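PDB 1ODK: purine nucleoside phosphorylase from Thermus thermophilus, which probably catalyses the phosphate-dependent cleavage of purine nucleosides, releasing the free base and a ribose 1-phosphate sugar. Local coordinates for residues R16-G21 against E230-V235; R25-A30 against W47-L52; R83-V88 against R192-G197; E142-P147 against M224-L229. All coordinates share one frame; numbering follows the deposited sequence.

Contact 1. Residues R16-G21 against E230-V235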
# COMPACT_ATOMS: atom_id res chain seq x y z
N ARG B 16 20.48 17.67 27.81
CA ARG B 16 19.11 17.32 28.20
C ARG B 16 18.16 18.40 27.71
O ARG B 16 18.35 19.58 28.01
CB ARG B 16 19.02 17.18 29.72
CG ARG B 16 19.96 16.11 30.27
CD ARG B 16 19.93 16.04 31.79
NE ARG B 16 20.77 14.94 32.26
CZ ARG B 16 22.09 14.91 32.18
NH1 ARG B 16 22.77 13.86 32.63
NH2 ARG B 16 22.75 15.94 31.67
N VAL B 17 17.13 17.99 26.97
CA VAL B 17 16.19 18.95 26.40
C VAL B 17 14.72 18.56 26.51
O VAL B 17 14.38 17.40 26.31
CB VAL B 17 16.48 19.13 24.88
CG1 VAL B 17 15.72 20.34 24.34
CG2 VAL B 17 17.98 19.25 24.64
N LEU B 18 13.86 19.52 26.84
CA LEU B 18 12.42 19.27 26.90
C LEU B 18 11.89 19.83 25.57
O LEU B 18 12.34 20.87 25.11
CB LEU B 18 11.75 20.00 28.06
CG LEU B 18 12.10 19.61 29.50
CD1 LEU B 18 10.96 20.06 30.42
CD2 LEU B 18 12.30 18.11 29.63
N LEU B 19 10.92 19.13 24.98
CA LEU B 19 10.35 19.53 23.70
C LEU B 19 8.86 19.85 23.71
O LEU B 19 8.04 19.01 23.35
CB LEU B 19 10.60 18.43 22.66
CG LEU B 19 12.05 18.06 22.34
CD1 LEU B 19 12.09 16.85 21.41
CD2 LEU B 19 12.75 19.24 21.71
N PRO B 20 8.48 21.06 24.15
CA PRO B 20 7.04 21.35 24.12
C PRO B 20 6.70 21.73 22.68
O PRO B 20 7.58 22.10 21.92
CB PRO B 20 6.91 22.52 25.09
CG PRO B 20 8.22 23.24 24.94
CD PRO B 20 9.23 22.11 24.86
N GLY B 21 5.43 21.64 22.30
CA GLY B 21 5.07 22.00 20.93
C GLY B 21 4.79 23.49 20.80
O GLY B 21 5.09 24.12 19.79
N GLU B 230 12.49 16.12 36.29
CA GLU B 230 13.03 15.16 37.25
C GLU B 230 13.59 13.94 36.54
O GLU B 230 14.64 13.41 36.91
CB GLU B 230 11.93 14.74 38.23
CG GLU B 230 11.53 15.84 39.20
CD GLU B 230 12.68 16.24 40.10
OE1 GLU B 230 13.06 17.43 40.10
OE2 GLU B 230 13.21 15.36 40.80
N ALA B 231 12.89 13.49 35.51
CA ALA B 231 13.30 12.33 34.74
C ALA B 231 14.61 12.50 33.97
O ALA B 231 15.47 11.62 33.99
CB ALA B 231 12.18 11.92 33.77
N VAL B 232 14.77 13.63 33.29
CA VAL B 232 16.00 13.84 32.51
C VAL B 232 17.24 13.91 33.37
O VAL B 232 18.35 13.67 32.89
CB VAL B 232 15.93 15.11 31.61
CG1 VAL B 232 14.84 14.94 30.56
CG2 VAL B 232 15.68 16.35 32.45
N LEU B 233 17.07 14.25 34.64
CA LEU B 233 18.21 14.32 35.55
C LEU B 233 18.60 12.90 35.97
O LEU B 233 19.73 12.66 36.40
CB LEU B 233 17.86 15.17 36.77
CG LEU B 233 18.33 16.63 36.74
CD1 LEU B 233 17.84 17.32 35.47
CD2 LEU B 233 17.83 17.35 37.98
N GLU B 234 17.66 11.97 35.83
CA GLU B 234 17.87 10.57 36.20
C GLU B 234 18.67 9.81 35.15
O GLU B 234 19.13 8.70 35.39
CB GLU B 234 16.53 9.87 36.39
CG GLU B 234 15.65 10.48 37.45
CD GLU B 234 16.05 10.06 38.85
OE1 GLU B 234 17.24 10.21 39.20
OE2 GLU B 234 15.17 9.58 39.59
N VAL B 235 18.81 10.40 33.97
CA VAL B 235 19.54 9.76 32.88
C VAL B 235 20.72 10.62 32.45
O VAL B 235 21.66 10.06 31.84
CB VAL B 235 18.63 9.50 31.66
CG1 VAL B 235 17.53 8.51 32.03
CG2 VAL B 235 18.02 10.80 31.17
OXT VAL B 235 20.69 11.84 32.71
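R16 reaches from strand 16-20 to the last turn of helix 214-233. Its CG lies anti to the carbonyl carbon (chi1 -59°), and the chain is extended from CG to NE, so the guanidinium arrives edge-on at the chain terminus. NE donates to V232 O at 2.8 Å, a short but bent bond (132° at the hydrogen), with the oxygen in the guanidinium plane but the donor well above the carbonyl plane. NH1 makes a salt bridge with V235 OXT at 2.9 Å, and NE adds a weak second bond to the same oxygen. The guanidinium thus probably stabilises both the charged C-terminal carboxylate and the helix-end carbonyl. This is an alpha/beta layer: the closing helix of the phosphorylase fold lies on the central sheet, with 16-20 hydrogen-bonded between strands 56-61 and 84-93. Against this close polar grip, on the partly exposed side with L233 and V235, stands the buried apolar pair. There L18 CD2 crosses obliquely to V232 CG1 at 4.2 Å, a lighter contact, but one backed by V86 of the next strand, which V232 also touches. On the exposed side L233 CD1 brushes R16 CD at 4.4 Å.

Contact 2. Residues R25-A30 against W47-L52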
# COMPACT_ATOMS: atom_id res chain seq x y z
N ARG B 25 4.46 27.85 25.79
CA ARG B 25 4.67 26.89 26.87
C ARG B 25 6.17 26.76 27.14
O ARG B 25 6.59 26.64 28.29
CB ARG B 25 4.08 25.53 26.48
CG ARG B 25 4.19 24.45 27.53
CD ARG B 25 3.16 23.37 27.26
NE ARG B 25 1.80 23.89 27.44
CZ ARG B 25 0.76 23.53 26.70
NH1 ARG B 25 0.90 22.66 25.71
NH2 ARG B 25 -0.44 24.06 26.95
N ALA B 26 6.97 26.80 26.08
CA ALA B 26 8.42 26.72 26.24
C ALA B 26 8.89 27.87 27.12
O ALA B 26 9.68 27.69 28.05
CB ALA B 26 9.11 26.79 24.88
N GLU B 27 8.40 29.07 26.82
CA GLU B 27 8.76 30.26 27.58
C GLU B 27 8.36 30.12 29.04
O GLU B 27 9.14 30.42 29.95
CB GLU B 27 8.08 31.50 26.98
CG GLU B 27 8.32 32.78 27.76
CD GLU B 27 7.64 33.97 27.12
OE1 GLU B 27 6.40 33.93 26.95
OE2 GLU B 27 8.34 34.95 26.79
N TRP B 28 7.14 29.65 29.27
CA TRP B 28 6.63 29.45 30.63
C TRP B 28 7.50 28.46 31.41
O TRP B 28 7.80 28.67 32.59
CB TRP B 28 5.19 28.95 30.59
CG TRP B 28 4.65 28.64 31.94
CD1 TRP B 28 4.18 29.53 32.86
CD2 TRP B 28 4.57 27.34 32.55
NE1 TRP B 28 3.80 28.86 34.01
CE2 TRP B 28 4.04 27.52 33.85
CE3 TRP B 28 4.91 26.05 32.13
CZ2 TRP B 28 3.83 26.46 34.73
CZ3 TRP B 28 4.69 24.99 33.01
CH2 TRP B 28 4.16 25.20 34.29
N ILE B 29 7.89 27.38 30.75
CA ILE B 29 8.71 26.36 31.39
C ILE B 29 10.07 26.93 31.78
O ILE B 29 10.53 26.75 32.91
CB ILE B 29 8.96 25.15 30.44
CG1 ILE B 29 7.65 24.42 30.16
CG2 ILE B 29 9.98 24.20 31.06
CD1 ILE B 29 7.80 23.35 29.09
N ALA B 30 10.72 27.61 30.85
CA ALA B 30 12.03 28.19 31.10
C ALA B 30 12.01 29.17 32.27
O ALA B 30 12.83 29.07 33.18
CB ALA B 30 12.54 28.88 29.84
N TRP B 47 10.99 29.18 19.57
CA TRP B 47 11.67 29.60 20.79
C TRP B 47 12.38 28.47 21.52
O TRP B 47 11.78 27.44 21.83
CB TRP B 47 10.66 30.29 21.72
CG TRP B 47 10.08 31.55 21.14
CD1 TRP B 47 10.37 32.11 19.93
CD2 TRP B 47 9.12 32.41 21.76
NE1 TRP B 47 9.64 33.27 19.76
CE2 TRP B 47 8.87 33.48 20.87
CE3 TRP B 47 8.44 32.38 22.99
CZ2 TRP B 47 7.97 34.51 21.17
CZ3 TRP B 47 7.54 33.41 23.29
CH2 TRP B 47 7.32 34.46 22.38
N GLY B 48 13.67 28.68 21.77
CA GLY B 48 14.48 27.70 22.47
C GLY B 48 15.24 28.38 23.59
O GLY B 48 15.82 29.45 23.40
N TYR B 49 15.23 27.76 24.77
CA TYR B 49 15.90 28.31 25.94
C TYR B 49 16.82 27.29 26.59
O TYR B 49 16.66 26.09 26.43
CB TYR B 49 14.88 28.75 27.00
CG TYR B 49 13.76 29.61 26.48
CD1 TYR B 49 12.72 29.06 25.73
CD2 TYR B 49 13.74 30.98 26.72
CE1 TYR B 49 11.69 29.85 25.24
CE2 TYR B 49 12.71 31.79 26.23
CZ TYR B 49 11.69 31.21 25.49
OH TYR B 49 10.68 31.99 24.99
N THR B 50 17.78 27.80 27.35
CA THR B 50 18.69 26.96 28.09
C THR B 50 18.88 27.61 29.45
O THR B 50 19.01 28.83 29.55
CB THR B 50 20.05 26.82 27.39
OG1 THR B 50 19.87 26.08 26.17
CG2 THR B 50 21.04 26.06 28.28
N GLY B 51 18.87 26.79 30.48
CA GLY B 51 19.05 27.29 31.83
C GLY B 51 19.55 26.15 32.68
O GLY B 51 19.97 25.12 32.15
N LEU B 52 19.52 26.32 33.99
CA LEU B 52 19.97 25.28 34.90
C LEU B 52 18.82 24.82 35.76
O LEU B 52 18.03 25.62 36.25
CB LEU B 52 21.12 25.81 35.78
CG LEU B 52 22.45 26.08 35.06
CD1 LEU B 52 23.38 26.89 35.94
CD2 LEU B 52 23.09 24.76 34.67
O HOH W 1 10.75 34.44 25.71
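Two aromatic rings of segment 47-52 face helix 23-33, and they are met differently. The Y49 ring lies across the helix backbone, approached obliquely by A30 CB, A26 C and E27 CA; a water sits at its edge, in the ring plane. The W47 indole offers its edge instead, with E27 OE1 near its plane, 3.9 Å from CZ3. E27 and W47 run side by side in the same direction, carboxylate and ring planes 61° apart, and R39 makes a cation-pi contact with the indole. Y49 is touched along its whole length. At the root A30 CB packs on CG at 3.6 Å; part-way along, A26 CB reaches CE1 at 4.0 Å; at the tip E27 CB comes within 3.3 Å of OH. The E27 chain leaves with CG anti to the backbone N (chi1 176°) and stays extended, which takes its carboxylate beyond the phenol. One water joins the two polar ends, donating to E27 OE2 at 2.7 Å and lying 2.6 Å from Y49 OH. The two alanines keep the helix surface low where the ring crosses it. The axes of 25-30 and 48-52 pass 8.6 Å apart at 10°, so these segments run nearly parallel. It is an alpha/beta packing of a helix on the antiparallel meander 37-41, 48-53 and 56-61, of which 48-53 is the middle strand.

Contact 3. Residues R83-V88 against R192-G197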
# COMPACT_ATOMS: atom_id res chain seq x y z
N ARG B 83 21.25 15.14 23.60
CA ARG B 83 21.44 13.70 23.81
C ARG B 83 20.24 13.03 24.46
O ARG B 83 19.99 11.84 24.25
CB ARG B 83 22.68 13.48 24.68
CG ARG B 83 23.96 13.94 24.00
CD ARG B 83 24.31 13.03 22.83
NE ARG B 83 25.03 13.73 21.77
CZ ARG B 83 26.15 14.42 21.94
NH1 ARG B 83 26.70 14.52 23.15
NH2 ARG B 83 26.72 15.03 20.91
N VAL B 84 19.51 13.79 25.27
CA VAL B 84 18.32 13.30 25.95
C VAL B 84 17.19 14.28 25.63
O VAL B 84 17.23 15.44 26.04
CB VAL B 84 18.54 13.23 27.48
CG1 VAL B 84 17.29 12.73 28.17
CG2 VAL B 84 19.72 12.31 27.79
N LEU B 85 16.19 13.81 24.89
CA LEU B 85 15.09 14.68 24.50
C LEU B 85 13.73 14.14 24.92
O LEU B 85 13.34 13.05 24.51
CB LEU B 85 15.10 14.90 22.98
CG LEU B 85 16.42 15.40 22.38
CD1 LEU B 85 17.37 14.23 22.22
CD2 LEU B 85 16.18 16.06 21.03
N VAL B 86 13.03 14.91 25.73
CA VAL B 86 11.72 14.49 26.22
C VAL B 86 10.60 15.42 25.76
O VAL B 86 10.56 16.60 26.11
CB VAL B 86 11.71 14.41 27.77
CG1 VAL B 86 10.31 14.05 28.27
CG2 VAL B 86 12.72 13.36 28.23
N ARG B 87 9.70 14.87 24.94
CA ARG B 87 8.57 15.65 24.48
C ARG B 87 7.58 15.82 25.62
O ARG B 87 7.31 14.88 26.37
CB ARG B 87 7.86 14.94 23.31
CG ARG B 87 6.46 15.51 23.01
CD ARG B 87 5.89 14.97 21.70
NE ARG B 87 4.42 15.06 21.66
CZ ARG B 87 3.72 16.19 21.68
NH1 ARG B 87 4.35 17.36 21.74
NH2 ARG B 87 2.40 16.14 21.66
N VAL B 88 7.08 17.04 25.77
CA VAL B 88 6.07 17.33 26.78
C VAL B 88 4.99 18.06 26.01
O VAL B 88 5.24 19.10 25.41
CB VAL B 88 6.61 18.24 27.92
CG1 VAL B 88 7.58 17.45 28.80
CG2 VAL B 88 7.30 19.48 27.35
N ARG B 192 19.37 8.28 15.14
CA ARG B 192 20.48 9.16 15.48
C ARG B 192 21.24 8.77 16.73
O ARG B 192 22.20 9.43 17.12
CB ARG B 192 19.97 10.60 15.61
CG ARG B 192 19.18 11.09 14.39
CD ARG B 192 19.95 10.91 13.09
NE ARG B 192 19.15 11.33 11.94
CZ ARG B 192 19.19 10.75 10.74
NH1 ARG B 192 18.41 11.21 9.77
NH2 ARG B 192 20.00 9.72 10.51
N GLY B 193 20.81 7.69 17.37
CA GLY B 193 21.48 7.22 18.57
C GLY B 193 21.38 8.12 19.79
O GLY B 193 22.36 8.29 20.51
N VAL B 194 20.21 8.70 20.02
CA VAL B 194 20.02 9.55 21.19
C VAL B 194 18.84 9.00 21.99
O VAL B 194 18.07 8.19 21.49
CB VAL B 194 19.76 11.04 20.81
CG1 VAL B 194 21.04 11.66 20.26
CG2 VAL B 194 18.65 11.15 19.78
N ARG B 195 18.72 9.43 23.24
CA ARG B 195 17.66 8.94 24.11
C ARG B 195 16.46 9.86 24.12
O ARG B 195 16.58 11.04 24.45
CB ARG B 195 18.20 8.77 25.53
CG ARG B 195 19.38 7.81 25.60
CD ARG B 195 19.90 7.66 27.02
NE ARG B 195 20.80 6.52 27.12
CZ ARG B 195 21.33 6.08 28.26
NH1 ARG B 195 21.05 6.69 29.41
NH2 ARG B 195 22.13 5.02 28.26
N THR B 196 15.29 9.32 23.78
CA THR B 196 14.07 10.10 23.73
C THR B 196 12.96 9.54 24.62
O THR B 196 13.04 8.41 25.10
CB THR B 196 13.52 10.19 22.29
OG1 THR B 196 13.14 8.88 21.83
CG2 THR B 196 14.58 10.75 21.35
N GLY B 197 11.93 10.35 24.81
CA GLY B 197 10.81 9.95 25.62
C GLY B 197 9.70 10.96 25.43
O GLY B 197 9.91 12.02 24.85
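Strands 84-93 and 195-205 are parallel neighbours in the central mixed sheet of the phosphorylase fold, and segments 83-88 and 192-197 are where their pairing begins. V84 stands beside R195, L85 beside T196 and V86 beside G197, and four backbone bonds hold this register. R195 N donates to R83 O at 2.9 Å and L85 N to R195 O at 2.8 Å, both nearly along the C=O axis. G197 N then reaches L85 O at 3.1 Å, a weak and bent bond, and R87 N closes the series on G197 O at 2.9 Å from above the carbonyl plane. R195 O, L85 O and G197 O each also receive a CA-H, the shortest from T196 CA to L85 O at 3.1 Å. The strand is entered from a helix that ends in a Schellman motif, with G193 as its C-prime residue at positive phi (67°). The next residue, V194, turns toward the partner and sets CB 3.5 Å from R83 O, while its CG2, in the crowded position between backbone N and carbonyl carbon, touches L85 CD1 at 4.1 Å. L85 shares its face of the sheet with T196. V84 and V86 occupy the other face, where R195 also starts before its chain leads away; helix 214-233 packs there on V86, and helix 131-144 on V86 and R195. G197 has no side chain on that face beside V86, whose CG1 lies near G197 O. R87 carries its extended chain away from the pair, and its guanidinium forms salt bridges with E181 and E179.

Contact 4. Residues E142-P147 against M224-L229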
# COMPACT_ATOMS: atom_id res chain seq x y z
N GLU B 142 5.19 8.00 39.10
CA GLU B 142 4.72 7.23 40.25
C GLU B 142 5.05 7.93 41.56
O GLU B 142 4.21 8.05 42.44
CB GLU B 142 5.36 5.84 40.26
CG GLU B 142 4.66 4.81 39.42
CD GLU B 142 5.32 3.45 39.50
OE1 GLU B 142 4.66 2.44 39.15
OE2 GLU B 142 6.49 3.38 39.92
N ALA B 143 6.30 8.37 41.67
CA ALA B 143 6.77 9.05 42.86
C ALA B 143 6.00 10.33 43.18
O ALA B 143 5.62 10.56 44.33
CB ALA B 143 8.25 9.35 42.72
N LEU B 144 5.77 11.17 42.18
CA LEU B 144 5.05 12.42 42.39
C LEU B 144 3.57 12.20 42.71
O LEU B 144 2.92 13.07 43.28
CB LEU B 144 5.21 13.35 41.18
CG LEU B 144 6.63 13.91 40.99
CD1 LEU B 144 6.71 14.71 39.71
CD2 LEU B 144 6.99 14.79 42.19
N GLY B 145 3.05 11.04 42.33
CA GLY B 145 1.67 10.71 42.62
C GLY B 145 0.55 11.30 41.78
O GLY B 145 -0.62 11.14 42.12
N TYR B 146 0.88 11.97 40.68
CA TYR B 146 -0.16 12.56 39.83
C TYR B 146 -0.84 11.47 39.01
O TYR B 146 -0.18 10.56 38.52
CB TYR B 146 0.44 13.60 38.88
CG TYR B 146 1.18 14.73 39.57
CD1 TYR B 146 0.57 15.48 40.57
CD2 TYR B 146 2.49 15.06 39.20
CE1 TYR B 146 1.24 16.53 41.19
CE2 TYR B 146 3.17 16.10 39.82
CZ TYR B 146 2.54 16.84 40.81
OH TYR B 146 3.21 17.88 41.42
N PRO B 147 -2.17 11.55 38.85
CA PRO B 147 -2.90 10.54 38.07
C PRO B 147 -2.27 10.40 36.69
O PRO B 147 -2.07 11.39 35.98
CB PRO B 147 -4.31 11.12 38.01
CG PRO B 147 -4.43 11.80 39.33
CD PRO B 147 -3.10 12.52 39.45
N MET B 224 3.21 17.48 34.26
CA MET B 224 3.96 16.82 33.21
C MET B 224 5.40 17.34 33.10
O MET B 224 6.34 16.56 32.94
CB MET B 224 3.20 17.00 31.89
CG MET B 224 4.04 17.09 30.65
SD MET B 224 2.95 17.28 29.24
CE MET B 224 2.73 19.05 29.16
N VAL B 225 5.57 18.66 33.18
CA VAL B 225 6.90 19.27 33.09
C VAL B 225 7.77 18.89 34.29
O VAL B 225 8.96 18.60 34.14
CB VAL B 225 6.79 20.81 33.00
CG1 VAL B 225 8.18 21.45 33.05
CG2 VAL B 225 6.09 21.20 31.69
N GLU B 226 7.19 18.90 35.48
CA GLU B 226 7.92 18.54 36.69
C GLU B 226 8.42 17.09 36.56
O GLU B 226 9.56 16.78 36.90
CB GLU B 226 7.02 18.66 37.92
CG GLU B 226 7.72 18.33 39.23
CD GLU B 226 6.80 18.43 40.43
OE1 GLU B 226 7.30 18.30 41.57
OE2 GLU B 226 5.58 18.64 40.24
N VAL B 227 7.55 16.21 36.06
CA VAL B 227 7.94 14.81 35.89
C VAL B 227 9.09 14.71 34.89
O VAL B 227 10.08 14.02 35.13
CB VAL B 227 6.76 13.95 35.38
CG1 VAL B 227 7.25 12.58 34.96
CG2 VAL B 227 5.71 13.81 36.49
N ALA B 228 8.96 15.41 33.76
CA ALA B 228 9.99 15.37 32.73
C ALA B 228 11.33 15.91 33.21
O ALA B 228 12.37 15.32 32.94
CB ALA B 228 9.52 16.14 31.50
N LEU B 229 11.32 17.04 33.92
CA LEU B 229 12.56 17.63 34.41
C LEU B 229 13.26 16.67 35.37
O LEU B 229 14.46 16.44 35.26
CB LEU B 229 12.27 18.97 35.11
CG LEU B 229 11.91 20.12 34.16
CD1 LEU B 229 11.34 21.29 34.95
CD2 LEU B 229 13.14 20.55 33.38
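The side chains here take relaxed, well-staggered shapes where the end of helix 131-144 and the turn after it meet helix 214-233. E226 is fully extended, CG anti to the backbone N (chi1 -179°), which carries its carboxylate out to the phenol of Y146. Y146 has CG anti to its carbonyl carbon. The two side chains cross at about a right angle, while ring and carboxylate planes are 57° apart. OH donates to E226 OE2 at 2.8 Å on the syn lone pair, and OE2 lies in the ring plane, at its edge. R222 ties both down, making a salt bridge with OE2 and a hydrogen bond with the tyrosine hydroxyl, which probably keeps the glutamate ionised. L144 packs beside E226 and V227. Its CG is also anti to the carbonyl carbon, and chi2 of 175° places its branches: CD1 slides past V227 CG2, itself anti to the carbonyl carbon, at a tight 3.5 Å, while CD2 rests 3.6 Å from E226 OE1. L144 O stands over one face of the Y146 ring, 4.2 Å above its plane. G145, at positive phi, takes the chain on to Y146. The whole is a helix end with its following turn, docked onto helix 214-233, which covers the central sheet of this alpha/beta fold.

In the fold
Contact 3 is mostly buried, with R83 and R195 at its exposed margin, and is joined by backbone bonds; contact 2 is also buried but rests on rings and alanines, with one bridging water. Contacts 1 and 4 are only partly buried and add charged or polar grips to an apolar patch. Both use helix 214-233, whose residues meet L18 on one strand and V86 and V88 on the next, so contacts 1, 3 and 4 share one helix-sheet interface. Contact 1 joins contact 3 directly, since V17 N and L19 N probably bond to V84 O and V86 O. Contacts 2 and 4 lie farther from the chain centre than 1 and 3; contact 2 touches contact 1 where P20 packs on A26.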